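Local structure of glutamate--tRNA ligase (Methanothermobacter thermautotrophicus, 3AII) at residues 359-364 against 388-393; 113-118 against 373-378; 413-418 against 440-445; 447-452 against 490-495. The protein is a non-discriminating glutamyl-tRNA synthetase that probably activates glutamate with ATP to Glu-AMP and then transfers it to the acceptor end of tRNA. All blocks are in the same frame, centred on the assembly; numbering follows the deposited sequence. Where two conformers were deposited one is given.

Contact 1: 359-364 against 388-393; sequences ARRGIR and KIYGLN
The chain leaves one helix at Gly362, whose positive phi of 95° belongs to a Schellman motif, and two residues later Arg364 takes the N-cap position of the next helix. Against this linker lies 388-393, helical throughout, and the backbones come nearest where the CA of Ile363 is 6.2 Å from the CA of Asn393. The Asn393 side chain, with CG anti to its backbone N, grips the linker at two points. Asn393 OD1 accepts the N-H of Arg364 at 2.8 Å, the donor sitting above the carbonyl plane, while its ND2 donates to Gly362 O at 3.2 Å and also bonds His552. An alanine here would lose both bonds across the contact and would probably loosen the corner between the two helices. Ile363, between the two bonded residues, puts CD1 3.6 Å from Asn393 ND2 and 4.1 Å from Tyr390 CD1. Bent at chi3, Arg361 brings NH2 to Tyr390 OH at 2.8 Å; the oxygen is in the guanidinium plane, with the ring turned 76° from it. Helix 365-375 packs on Ile389 through Leu371, Glu400 pairs with Arg364, and strand 546-552 takes Arg361 through its carbonyls at Tyr550 and Ala551.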
loop_
_atom_site.group_PDB
_atom_site.type_symbol
_atom_site.label_atom_id
_atom_site.label_comp_id
_atom_site.label_asym_id
_atom_site.label_seq_id
_atom_site.Cartn_x
_atom_site.Cartn_y
_atom_site.Cartn_z
ATOM N N ALA A 359 -7.347 3.803 -0.271
ATOM C CA ALA A 359 -7.886 5.128 0.061
ATOM C C ALA A 359 -9.151 5.449 -0.728
ATOM O O ALA A 359 -10.094 6.063 -0.203
ATOM C CB ALA A 359 -6.837 6.218 -0.150
ATOM N N ARG A 360 -9.183 5.033 -1.990
ATOM C CA ARG A 360 -10.308 5.348 -2.850
ATOM C C ARG A 360 -11.564 4.624 -2.369
ATOM O O ARG A 360 -12.671 5.067 -2.643
ATOM C CB ARG A 360 -9.996 4.967 -4.294
ATOM C CG ARG A 360 -11.033 5.458 -5.289
ATOM C CD ARG A 360 -10.780 4.856 -6.668
ATOM N NE ARG A 360 -11.591 5.512 -7.688
ATOM C CZ ARG A 360 -11.587 5.176 -8.969
ATOM N NH1 ARG A 360 -10.816 4.182 -9.386
ATOM N NH2 ARG A 360 -12.350 5.835 -9.829
ATOM N N ARG A 361 -11.370 3.518 -1.647
ATOM C CA ARG A 361 -12.472 2.717 -1.111
ATOM C C ARG A 361 -12.961 3.198 0.260
ATOM O O ARG A 361 -13.965 2.701 0.776
ATOM C CB ARG A 361 -12.035 1.248 -1.017
ATOM C CG ARG A 361 -11.872 0.597 -2.372
ATOM C CD ARG A 361 -11.180 -0.749 -2.256
ATOM N NE ARG A 361 -11.798 -1.598 -1.252
ATOM C CZ ARG A 361 -11.205 -2.647 -0.693
ATOM N NH1 ARG A 361 -9.950 -2.970 -1.028
ATOM N NH2 ARG A 361 -11.853 -3.368 0.204
ATOM N N GLY A 362 -12.245 4.148 0.854
ATOM C CA GLY A 362 -12.608 4.666 2.164
ATOM C C GLY A 362 -11.900 4.000 3.329
ATOM O O GLY A 362 -12.321 4.136 4.484
ATOM N N ILE A 363 -10.821 3.278 3.047
ATOM C CA ILE A 363 -9.965 2.803 4.132
ATOM C C ILE A 363 -9.151 3.980 4.685
ATOM O O ILE A 363 -8.477 4.688 3.931
ATOM C CB ILE A 363 -8.998 1.710 3.661
ATOM C CG1 ILE A 363 -9.760 0.549 3.006
ATOM C CG2 ILE A 363 -8.129 1.245 4.824
ATOM C CD1 ILE A 363 -10.766 -0.118 3.907
ATOM N N ARG A 364 -9.193 4.180 5.998
ATOM C CA ARG A 364 -8.521 5.308 6.660
ATOM C C ARG A 364 -7.038 5.048 6.915
ATOM O O ARG A 364 -6.654 3.936 7.295
ATOM C CB ARG A 364 -9.188 5.590 8.012
ATOM C CG ARG A 364 -10.629 6.067 7.940
ATOM C CD ARG A 364 -10.706 7.581 7.808
ATOM N NE ARG A 364 -12.045 8.071 8.121
ATOM C CZ ARG A 364 -12.351 8.786 9.200
ATOM N NH1 ARG A 364 -13.597 9.184 9.395
ATOM N NH2 ARG A 364 -11.408 9.120 10.071
ATOM N N LYS A 388 -8.550 -8.109 8.951
ATOM C CA LYS A 388 -7.929 -7.434 10.073
ATOM C C LYS A 388 -7.927 -5.921 9.849
ATOM O O LYS A 388 -8.197 -5.140 10.763
ATOM C CB LYS A 388 -6.504 -7.956 10.268
ATOM C CG LYS A 388 -5.763 -7.317 11.415
ATOM C CD LYS A 388 -6.568 -7.366 12.692
ATOM C CE LYS A 388 -5.782 -6.760 13.838
ATOM N NZ LYS A 388 -6.666 -6.243 14.915
ATOM N N ILE A 389 -7.624 -5.506 8.628
ATOM C CA ILE A 389 -7.595 -4.083 8.326
ATOM C C ILE A 389 -9.033 -3.549 8.348
ATOM O O ILE A 389 -9.300 -2.453 8.859
ATOM C CB ILE A 389 -6.945 -3.815 6.959
ATOM C CG1 ILE A 389 -5.449 -4.149 7.008
ATOM C CG2 ILE A 389 -7.147 -2.363 6.530
ATOM C CD1 ILE A 389 -4.777 -4.090 5.658
ATOM N N TYR A 390 -9.960 -4.339 7.822
ATOM C CA TYR A 390 -11.356 -3.914 7.765
ATOM C C TYR A 390 -11.922 -3.734 9.168
ATOM O O TYR A 390 -12.703 -2.814 9.421
ATOM C CB TYR A 390 -12.213 -4.920 6.990
ATOM C CG TYR A 390 -11.824 -5.099 5.536
ATOM C CD1 TYR A 390 -11.137 -4.107 4.851
ATOM C CD2 TYR A 390 -12.182 -6.248 4.839
ATOM C CE1 TYR A 390 -10.786 -4.264 3.525
ATOM C CE2 TYR A 390 -11.838 -6.411 3.507
ATOM C CZ TYR A 390 -11.142 -5.415 2.856
ATOM O OH TYR A 390 -10.803 -5.562 1.534
ATOM N N GLY A 391 -11.537 -4.625 10.074
ATOM C CA GLY A 391 -11.972 -4.538 11.454
ATOM C C GLY A 391 -11.581 -3.228 12.112
ATOM O O GLY A 391 -12.382 -2.614 12.823
ATOM N N LEU A 392 -10.347 -2.792 11.877
ATOM C CA LEU A 392 -9.872 -1.538 12.437
ATOM C C LEU A 392 -10.573 -0.363 11.776
ATOM O O LEU A 392 -10.932 0.616 12.437
ATOM C CB LEU A 392 -8.359 -1.411 12.245
ATOM C CG LEU A 392 -7.515 -2.336 13.120
ATOM C CD1 LEU A 392 -6.067 -2.278 12.662
ATOM C CD2 LEU A 392 -7.643 -1.941 14.582
ATOM N N ASN A 393 -10.748 -0.456 10.466
ATOM C CA ASN A 393 -11.419 0.610 9.736
ATOM C C ASN A 393 -12.880 0.736 10.143
ATOM O O ASN A 393 -13.412 1.844 10.294
ATOM C CB ASN A 393 -11.331 0.371 8.230
ATOM C CG ASN A 393 -11.461 1.649 7.450
ATOM O OD1 ASN A 393 -10.693 2.590 7.670
ATOM N ND2 ASN A 393 -12.441 1.709 6.548
#

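Contact 2: 113-118 against 373-378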
loop_
_atom_site.group_PDB
_atom_site.type_symbol
_atom_site.label_atom_id
_atom_site.label_comp_id
_atom_site.label_asym_id
_atom_site.label_seq_id
_atom_site.Cartn_x
_atom_site.Cartn_y
_atom_site.Cartn_z
ATOM N N HIS A 113 4.941 -1.432 1.929
ATOM C CA HIS A 113 5.687 -0.195 2.139
ATOM C C HIS A 113 5.192 0.505 3.377
ATOM O O HIS A 113 5.966 1.027 4.154
ATOM C CB HIS A 113 5.497 0.776 0.980
ATOM C CG HIS A 113 6.154 0.355 -0.288
ATOM N ND1 HIS A 113 5.443 -0.027 -1.404
ATOM C CD2 HIS A 113 7.465 0.288 -0.634
ATOM C CE1 HIS A 113 6.284 -0.328 -2.379
ATOM N NE2 HIS A 113 7.516 -0.140 -1.940
ATOM N N ALA A 114 3.875 0.551 3.544
ATOM C CA ALA A 114 3.307 1.306 4.645
ATOM C C ALA A 114 3.885 0.884 5.991
ATOM O O ALA A 114 4.134 1.728 6.851
ATOM C CB ALA A 114 1.771 1.194 4.644
ATOM N N ARG A 115 4.100 -0.416 6.179
ATOM C CA ARG A 115 4.692 -0.911 7.415
ATOM C C ARG A 115 6.076 -0.309 7.721
ATOM O O ARG A 115 6.300 0.197 8.821
ATOM C CB ARG A 115 4.771 -2.437 7.389
ATOM C CG ARG A 115 5.145 -3.024 8.719
ATOM C CD ARG A 115 5.065 -4.539 8.715
ATOM N NE ARG A 115 5.526 -5.075 9.990
ATOM C CZ ARG A 115 5.917 -6.330 10.176
ATOM N NH1 ARG A 115 5.902 -7.181 9.162
ATOM N NH2 ARG A 115 6.324 -6.729 11.373
ATOM N N ALA A 116 7.000 -0.369 6.763
ATOM C CA ALA A 116 8.330 0.223 6.961
ATOM C C ALA A 116 8.232 1.720 7.222
ATOM O O ALA A 116 8.937 2.272 8.069
ATOM C CB ALA A 116 9.225 -0.040 5.753
ATOM N N ALA A 117 7.357 2.383 6.480
ATOM C CA ALA A 117 7.217 3.832 6.613
ATOM C C ALA A 117 6.693 4.203 7.992
ATOM O O ALA A 117 7.232 5.078 8.670
ATOM C CB ALA A 117 6.294 4.367 5.537
ATOM N N ILE A 118 5.638 3.513 8.408
ATOM C CA ILE A 118 5.027 3.778 9.707
ATOM C C ILE A 118 5.988 3.478 10.862
ATOM O O ILE A 118 6.152 4.292 11.764
ATOM C CB ILE A 118 3.721 2.984 9.866
ATOM C CG1 ILE A 118 2.648 3.557 8.933
ATOM C CG2 ILE A 118 3.236 3.030 11.319
ATOM C CD1 ILE A 118 1.576 2.584 8.579
ATOM N N VAL A 373 1.403 -0.537 14.002
ATOM C CA VAL A 373 1.913 -0.270 15.341
ATOM C C VAL A 373 1.668 -1.459 16.266
ATOM O O VAL A 373 2.560 -1.862 17.012
ATOM C CB VAL A 373 1.286 0.994 15.951
ATOM C CG1 VAL A 373 1.561 1.060 17.447
ATOM C CG2 VAL A 373 1.830 2.242 15.249
ATOM N N GLU A 374 0.464 -2.020 16.217
ATOM C CA GLU A 374 0.127 -3.123 17.114
ATOM C C GLU A 374 0.865 -4.415 16.754
ATOM O O GLU A 374 1.138 -5.238 17.623
ATOM C CB GLU A 374 -1.394 -3.329 17.223
ATOM C CG GLU A 374 -2.044 -4.119 16.100
ATOM C CD GLU A 374 -3.569 -4.165 16.224
ATOM O OE1 GLU A 374 -4.127 -3.473 17.105
ATOM O OE2 GLU A 374 -4.212 -4.889 15.436
ATOM N N ILE A 375 1.193 -4.588 15.478
ATOM C CA ILE A 375 2.055 -5.697 15.066
ATOM C C ILE A 375 3.507 -5.461 15.498
ATOM O O ILE A 375 4.213 -6.400 15.867
ATOM C CB ILE A 375 1.996 -5.937 13.545
ATOM C CG1 ILE A 375 0.622 -6.480 13.150
ATOM C CG2 ILE A 375 3.093 -6.903 13.112
ATOM C CD1 ILE A 375 0.425 -6.616 11.656
ATOM N N GLY A 376 3.949 -4.206 15.451
ATOM C CA GLY A 376 5.280 -3.836 15.907
ATOM C C GLY A 376 6.424 -4.476 15.134
ATOM O O GLY A 376 6.242 -4.945 14.008
ATOM N N VAL A 377 7.607 -4.494 15.745
ATOM C CA VAL A 377 8.798 -5.041 15.096
ATOM C C VAL A 377 8.997 -6.520 15.430
ATOM O O VAL A 377 10.125 -6.995 15.599
ATOM C CB VAL A 377 10.061 -4.233 15.452
ATOM C CG1 VAL A 377 9.968 -2.833 14.867
ATOM C CG2 VAL A 377 10.248 -4.168 16.956
ATOM N N LYS A 378 7.882 -7.241 15.510
ATOM C CA LYS A 378 7.886 -8.668 15.806
ATOM C C LYS A 378 8.898 -9.427 14.949
ATOM O O LYS A 378 8.870 -9.350 13.718
ATOM C CB LYS A 378 6.479 -9.240 15.597
ATOM C CG LYS A 378 6.355 -10.730 15.862
ATOM C CD LYS A 378 4.922 -11.193 15.689
ATOM C CE LYS A 378 4.805 -12.696 15.885
ATOM N NZ LYS A 378 3.386 -13.140 15.873
HETATM O O HOH W 1 4.525 -3.895 12.288
#
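His113 closes the predicted 'HIGH' region, the signature of the class I synthetase catalytic domain, and the helix carrying it, 111-126, continues through this contact. One residue on, Ala114 faces Ile368 on helix 365-375. Arg115 does most of the work. Its CG is anti to the backbone N (chi1 -170°) and the chain stays extended to NE, so the guanidinium reaches the place where helix 365-375 gives way to a loop at Gly376, a residue with positive phi. Arg115 NH2 donates to Gly376 O at 3.2 Å, almost straight at 171°, approaching nearly along the C=O axis and with the oxygen in the guanidinium plane. Ile375 CG2 covers one face of the Arg115 guanidinium, 3.7 Å from NH2, and NH1 is held by Gly321 O. A leucine here would lose these polar links and would probably leave the end of helix 365-375 less firmly tied to helix 111-126. A turn further along, Ile118 CG2 meets Val373 CG2 at 4.2 Å, with Met372 and Ile368 also against the isoleucine. Gly376 O has a second donor: a water that accepts from Arg115 NE at 2.8 Å gives its own hydrogen to Gly376 O, the water oxygen lying 2.6 Å from Gly376 O.

Contact 3: 413-418 against 440-445; sequences LEVVGL and LELRGE
Glu445 rises from the sheet on the same face as Glu414, its partner in an antiparallel non-hydrogen-bonded pair whose CA atoms are 4.1 Å apart. Its CA makes a CA-H...O contact with Leu413 O at 3.3 Å. Glu445 CB then stands 3.9 Å from Leu413 O. CG, anti to its own carbonyl carbon (chi1 -74°), lies 4.0 Å from Glu414 CA, and the chain stays extended beyond it. At the tip the two carboxylates keep apart, Glu445 OE2 being 5.9 Å from Glu414 OE1; such like charges would probably repel, and Lys412 gives Glu445 a long, weak ion pair. One residue on from Glu414, Val415 N donates to Gly444 O at 2.8 Å, close to linear (176°) and nearly along the C=O axis. Val415 then opens a type II beta turn with Gly417, at positive phi, in its third position. The turn delivers Leu418 to Leu442: CD2 of Leu418 sits 4.0 Å from Leu442 CG and 3.6 Å from Arg443 O, the two side chains crossing obliquely. Where 440-445 passes Arg443 and Gly444 the backbone kinks, carrying the chain from the hairpin of strands 422-427 and 437-442 into strand 445-449, which pairs with strand 410-416 in one of the beta barrels of the anticodon-binding region, as in glutaminyl-tRNA synthetase.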
loop_
_atom_site.group_PDB
_atom_site.type_symbol
_atom_site.label_atom_id
_atom_site.label_comp_id
_atom_site.label_asym_id
_atom_site.label_seq_id
_atom_site.Cartn_x
_atom_site.Cartn_y
_atom_site.Cartn_z
ATOM N N LEU A 413 -41.729 -2.928 -6.263
ATOM C CA LEU A 413 -42.911 -3.632 -5.789
ATOM C C LEU A 413 -43.927 -2.680 -5.169
ATOM O O LEU A 413 -43.577 -1.790 -4.388
ATOM C CB LEU A 413 -42.521 -4.687 -4.756
ATOM C CG LEU A 413 -41.636 -5.832 -5.249
ATOM C CD1 LEU A 413 -40.999 -6.606 -4.092
ATOM C CD2 LEU A 413 -42.485 -6.753 -6.118
ATOM N N GLU A 414 -45.195 -2.875 -5.516
ATOM C CA GLU A 414 -46.273 -2.131 -4.884
ATOM C C GLU A 414 -46.580 -2.760 -3.538
ATOM O O GLU A 414 -46.663 -3.985 -3.436
ATOM C CB GLU A 414 -47.531 -2.195 -5.754
ATOM C CG GLU A 414 -48.727 -1.557 -5.117
ATOM C CD GLU A 414 -49.909 -1.505 -6.056
ATOM O OE1 GLU A 414 -49.915 -2.277 -7.038
ATOM O OE2 GLU A 414 -50.828 -0.693 -5.809
ATOM N N VAL A 415 -46.745 -1.942 -2.500
ATOM C CA VAL A 415 -47.207 -2.483 -1.224
ATOM C C VAL A 415 -48.726 -2.583 -1.309
ATOM O O VAL A 415 -49.439 -1.623 -1.038
ATOM C CB VAL A 415 -46.769 -1.612 -0.021
ATOM C CG1 VAL A 415 -47.261 -2.217 1.292
ATOM C CG2 VAL A 415 -45.241 -1.470 -0.016
ATOM N N VAL A 416 -49.214 -3.743 -1.742
ATOM C CA VAL A 416 -50.647 -3.926 -1.977
ATOM C C VAL A 416 -51.421 -3.903 -0.667
ATOM O O VAL A 416 -51.088 -4.610 0.277
ATOM C CB VAL A 416 -50.914 -5.257 -2.701
ATOM C CG1 VAL A 416 -52.414 -5.510 -2.846
ATOM C CG2 VAL A 416 -50.219 -5.264 -4.065
ATOM N N GLY A 417 -52.438 -3.053 -0.591
ATOM C CA GLY A 417 -53.242 -2.967 0.614
ATOM C C GLY A 417 -52.733 -1.997 1.669
ATOM O O GLY A 417 -53.269 -1.958 2.780
ATOM N N LEU A 418 -51.701 -1.217 1.342
ATOM C CA LEU A 418 -51.239 -0.178 2.262
ATOM C C LEU A 418 -52.421 0.741 2.574
ATOM O O LEU A 418 -53.035 1.304 1.659
ATOM C CB LEU A 418 -50.101 0.625 1.632
ATOM C CG LEU A 418 -49.482 1.724 2.494
ATOM C CD1 LEU A 418 -48.778 1.122 3.711
ATOM C CD2 LEU A 418 -48.507 2.559 1.662
ATOM N N LEU A 440 -38.402 9.288 5.111
ATOM C CA LEU A 440 -38.750 8.470 3.957
ATOM C C LEU A 440 -40.256 8.379 3.872
ATOM O O LEU A 440 -40.915 8.009 4.843
ATOM C CB LEU A 440 -38.182 7.068 4.117
ATOM C CG LEU A 440 -36.659 6.989 4.225
ATOM C CD1 LEU A 440 -36.180 5.556 4.256
ATOM C CD2 LEU A 440 -36.039 7.707 3.057
ATOM N N GLU A 441 -40.795 8.719 2.710
ATOM C CA GLU A 441 -42.230 8.737 2.528
ATOM C C GLU A 441 -42.688 7.481 1.781
ATOM O O GLU A 441 -42.489 7.357 0.572
ATOM C CB GLU A 441 -42.652 9.990 1.760
ATOM C CG GLU A 441 -42.215 11.304 2.393
ATOM C CD GLU A 441 -43.127 11.770 3.513
ATOM O OE1 GLU A 441 -44.074 11.024 3.889
ATOM O OE2 GLU A 441 -42.897 12.902 4.010
ATOM N N LEU A 442 -43.293 6.552 2.508
ATOM C CA LEU A 442 -43.838 5.350 1.894
ATOM C C LEU A 442 -45.262 5.654 1.421
ATOM O O LEU A 442 -46.139 5.959 2.233
ATOM C CB LEU A 442 -43.843 4.215 2.921
ATOM C CG LEU A 442 -44.638 2.983 2.491
ATOM C CD1 LEU A 442 -43.960 2.337 1.299
ATOM C CD2 LEU A 442 -44.789 1.998 3.649
ATOM N N ARG A 443 -45.487 5.600 0.110
ATOM C CA ARG A 443 -46.776 6.030 -0.457
ATOM C C ARG A 443 -47.483 4.908 -1.196
ATOM O O ARG A 443 -48.717 4.821 -1.176
ATOM C CB ARG A 443 -46.595 7.208 -1.423
ATOM C CG ARG A 443 -46.344 8.546 -0.763
ATOM C CD ARG A 443 -46.180 9.642 -1.808
ATOM N NE ARG A 443 -47.403 9.863 -2.578
ATOM C CZ ARG A 443 -47.505 10.720 -3.589
ATOM N NH1 ARG A 443 -46.453 11.440 -3.960
ATOM N NH2 ARG A 443 -48.659 10.859 -4.231
ATOM N N GLY A 444 -46.710 4.075 -1.886
ATOM C CA GLY A 444 -47.276 2.933 -2.586
ATOM C C GLY A 444 -46.240 1.929 -3.055
ATOM O O GLY A 444 -46.285 0.764 -2.674
ATOM N N GLU A 445 -45.297 2.378 -3.878
ATOM C CA GLU A 445 -44.288 1.477 -4.432
ATOM C C GLU A 445 -42.945 1.656 -3.735
ATOM O O GLU A 445 -42.594 2.759 -3.313
ATOM C CB GLU A 445 -44.103 1.722 -5.931
ATOM C CG GLU A 445 -45.255 1.202 -6.793
ATOM C CD GLU A 445 -45.054 1.524 -8.259
ATOM O OE1 GLU A 445 -44.710 2.685 -8.568
ATOM O OE2 GLU A 445 -45.240 0.619 -9.098
#

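Contact 4: 447-452 against 490-495; sequences YLPGDD and MIHWVP
His492 and Trp493 both wedge CG between their own backbone N and C (chi1 57° and 62°), and the successive rings leave the strand on opposite faces. The His492 ring turns beneath Pro449, whose CG makes a CH-pi contact 3.8 Å from the ring centroid, over the face but shifted toward the rim near CE1. At the ring's edge, ND1 is hydrogen-bonded to Arg533. Trp493 leads its indole away from 447-452, to Ile461 O through NE1 and to the ring of Phe405, so that just its CB remains for Leu448 CD2, at 3.7 Å. Strands 445-449 and 489-495 are antiparallel neighbours in a beta barrel of the anticodon-binding region, and Tyr447 with Val494 forms a hydrogen-bonded pair: Tyr447 N donates to Val494 O at 2.8 Å, Val494 N to Tyr447 O at 3.1 Å, both donors in the carbonyl planes. Two residues on, the regular pattern would bring a donor to His492 O. Proline has no N-H to give, and Pro449 CD sits there instead, 3.2 Å from an oxygen that is buried without any polar partner. Ile491 lies alongside the proline, pointing the other way, its CG1 3.9 Å from Pro449 CG, while its CG2 meets Leu448 CD2 at 4.3 Å.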
loop_
_atom_site.group_PDB
_atom_site.type_symbol
_atom_site.label_atom_id
_atom_site.label_comp_id
_atom_site.label_asym_id
_atom_site.label_seq_id
_atom_site.Cartn_x
_atom_site.Cartn_y
_atom_site.Cartn_z
ATOM N N TYR A 447 -38.607 0.103 -3.794
ATOM C CA TYR A 447 -37.581 -0.780 -4.321
ATOM C C TYR A 447 -37.011 -1.615 -3.185
ATOM O O TYR A 447 -36.634 -1.073 -2.138
ATOM C CB TYR A 447 -36.456 0.037 -4.959
ATOM C CG TYR A 447 -36.833 0.723 -6.255
ATOM C CD1 TYR A 447 -37.113 2.081 -6.282
ATOM C CD2 TYR A 447 -36.859 0.017 -7.457
ATOM C CE1 TYR A 447 -37.439 2.723 -7.466
ATOM C CE2 TYR A 447 -37.186 0.650 -8.650
ATOM C CZ TYR A 447 -37.465 2.004 -8.646
ATOM O OH TYR A 447 -37.779 2.648 -9.824
ATOM N N LEU A 448 -36.966 -2.933 -3.368
ATOM C CA LEU A 448 -36.293 -3.811 -2.413
ATOM C C LEU A 448 -35.066 -4.435 -3.053
ATOM O O LEU A 448 -35.062 -4.708 -4.255
ATOM C CB LEU A 448 -37.206 -4.949 -1.954
ATOM C CG LEU A 448 -38.514 -4.602 -1.264
ATOM C CD1 LEU A 448 -39.210 -5.886 -0.784
ATOM C CD2 LEU A 448 -38.255 -3.686 -0.101
ATOM N N PRO A 449 -34.023 -4.677 -2.255
ATOM C CA PRO A 449 -32.842 -5.357 -2.799
ATOM C C PRO A 449 -33.226 -6.744 -3.274
ATOM O O PRO A 449 -33.816 -7.508 -2.514
ATOM C CB PRO A 449 -31.888 -5.442 -1.600
ATOM C CG PRO A 449 -32.755 -5.253 -0.387
ATOM C CD PRO A 449 -33.904 -4.387 -0.814
ATOM N N GLY A 450 -32.918 -7.059 -4.525
ATOM C CA GLY A 450 -33.432 -8.279 -5.128
ATOM C C GLY A 450 -32.684 -9.559 -4.804
ATOM O O GLY A 450 -33.224 -10.648 -4.983
ATOM N N ASP A 451 -31.449 -9.437 -4.330
ATOM C CA ASP A 451 -30.593 -10.605 -4.120
ATOM C C ASP A 451 -31.006 -11.465 -2.926
ATOM O O ASP A 451 -31.059 -10.993 -1.790
ATOM C CB ASP A 451 -29.125 -10.185 -3.990
ATOM C CG ASP A 451 -28.571 -9.603 -5.279
ATOM O OD1 ASP A 451 -29.132 -9.905 -6.356
ATOM O OD2 ASP A 451 -27.576 -8.846 -5.215
ATOM N N ASP A 452 -31.281 -12.737 -3.197
ATOM C CA ASP A 452 -31.691 -13.675 -2.159
ATOM C C ASP A 452 -32.983 -13.212 -1.507
ATOM O O ASP A 452 -33.197 -13.421 -0.316
ATOM C CB ASP A 452 -30.596 -13.829 -1.102
ATOM C CG ASP A 452 -29.331 -14.450 -1.661
ATOM O OD1 ASP A 452 -29.383 -14.996 -2.784
ATOM O OD2 ASP A 452 -28.286 -14.394 -0.978
ATOM N N MET A 490 -35.917 -8.291 8.738
ATOM C CA MET A 490 -35.717 -6.870 8.423
ATOM C C MET A 490 -35.154 -6.730 7.019
ATOM O O MET A 490 -34.325 -7.535 6.586
ATOM C CB MET A 490 -34.750 -6.204 9.414
ATOM C CG MET A 490 -35.195 -6.231 10.861
ATOM S SD MET A 490 -36.627 -5.187 11.188
ATOM C CE MET A 490 -35.972 -3.552 10.907
ATOM N N ILE A 491 -35.581 -5.688 6.311
ATOM C CA ILE A 491 -35.056 -5.430 4.982
ATOM C C ILE A 491 -34.992 -3.926 4.748
ATOM O O ILE A 491 -35.899 -3.180 5.141
ATOM C CB ILE A 491 -35.875 -6.151 3.861
ATOM C CG1 ILE A 491 -35.089 -6.157 2.540
ATOM C CG2 ILE A 491 -37.236 -5.514 3.675
ATOM C CD1 ILE A 491 -35.672 -7.096 1.480
ATOM N N HIS A 492 -33.912 -3.473 4.117
ATOM C CA HIS A 492 -33.841 -2.062 3.747
ATOM C C HIS A 492 -34.635 -1.862 2.466
ATOM O O HIS A 492 -35.007 -2.836 1.796
ATOM C CB HIS A 492 -32.392 -1.548 3.646
ATOM C CG HIS A 492 -31.529 -2.303 2.683
ATOM N ND1 HIS A 492 -31.126 -3.600 2.902
ATOM C CD2 HIS A 492 -30.942 -1.918 1.520
ATOM C CE1 HIS A 492 -30.350 -3.995 1.904
ATOM N NE2 HIS A 492 -30.225 -2.992 1.053
ATOM N N TRP A 493 -34.923 -0.610 2.145
ATOM C CA TRP A 493 -35.909 -0.293 1.114
ATOM C C TRP A 493 -35.789 1.170 0.702
ATOM O O TRP A 493 -35.251 1.996 1.447
ATOM C CB TRP A 493 -37.332 -0.602 1.623
ATOM C CG TRP A 493 -37.691 0.230 2.824
ATOM C CD1 TRP A 493 -37.283 0.034 4.120
ATOM C CD2 TRP A 493 -38.478 1.419 2.824
ATOM N NE1 TRP A 493 -37.808 1.029 4.931
ATOM C CE2 TRP A 493 -38.534 1.889 4.155
ATOM C CE3 TRP A 493 -39.160 2.128 1.831
ATOM C CZ2 TRP A 493 -39.236 3.053 4.507
ATOM C CZ3 TRP A 493 -39.861 3.272 2.186
ATOM C CH2 TRP A 493 -39.895 3.717 3.515
ATOM N N VAL A 494 -36.266 1.481 -0.497
ATOM C CA VAL A 494 -36.240 2.842 -1.018
ATOM C C VAL A 494 -37.606 3.214 -1.606
ATOM O O VAL A 494 -38.139 2.486 -2.443
ATOM C CB VAL A 494 -35.171 2.986 -2.119
ATOM C CG1 VAL A 494 -35.117 4.430 -2.609
ATOM C CG2 VAL A 494 -33.784 2.537 -1.601
ATOM N N PRO A 495 -38.187 4.346 -1.169
ATOM C CA PRO A 495 -39.447 4.818 -1.757
ATOM C C PRO A 495 -39.286 4.986 -3.265
ATOM O O PRO A 495 -38.302 5.576 -3.711
ATOM C CB PRO A 495 -39.657 6.190 -1.103
ATOM C CG PRO A 495 -38.867 6.159 0.164
ATOM C CD PRO A 495 -37.708 5.210 -0.071
#

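Overall arrangement
Contact 2 opens first, at helix 111-126, and its loop, spanning most of the catalytic domain, closes at the end of helix 365-375. Contact 1 begins inside that loop, at 359-364, but ends beyond it at 388-393, so the two cross; a salt bridge from Lys388 to Glu374 joins them directly. The chain then enters the anticodon-binding region, where contacts 3 and 4 follow in series, closing shorter loops. Their centres are 13 Å apart and both reach the sheet in which strands 410-416 and 445-449 are neighbours, with Leu413 packing on Leu448 and Trp493 on Leu440 and Leu442. Contact 1 stands at the junction of the two regions, its nearest atoms about 17 Å from contact 4.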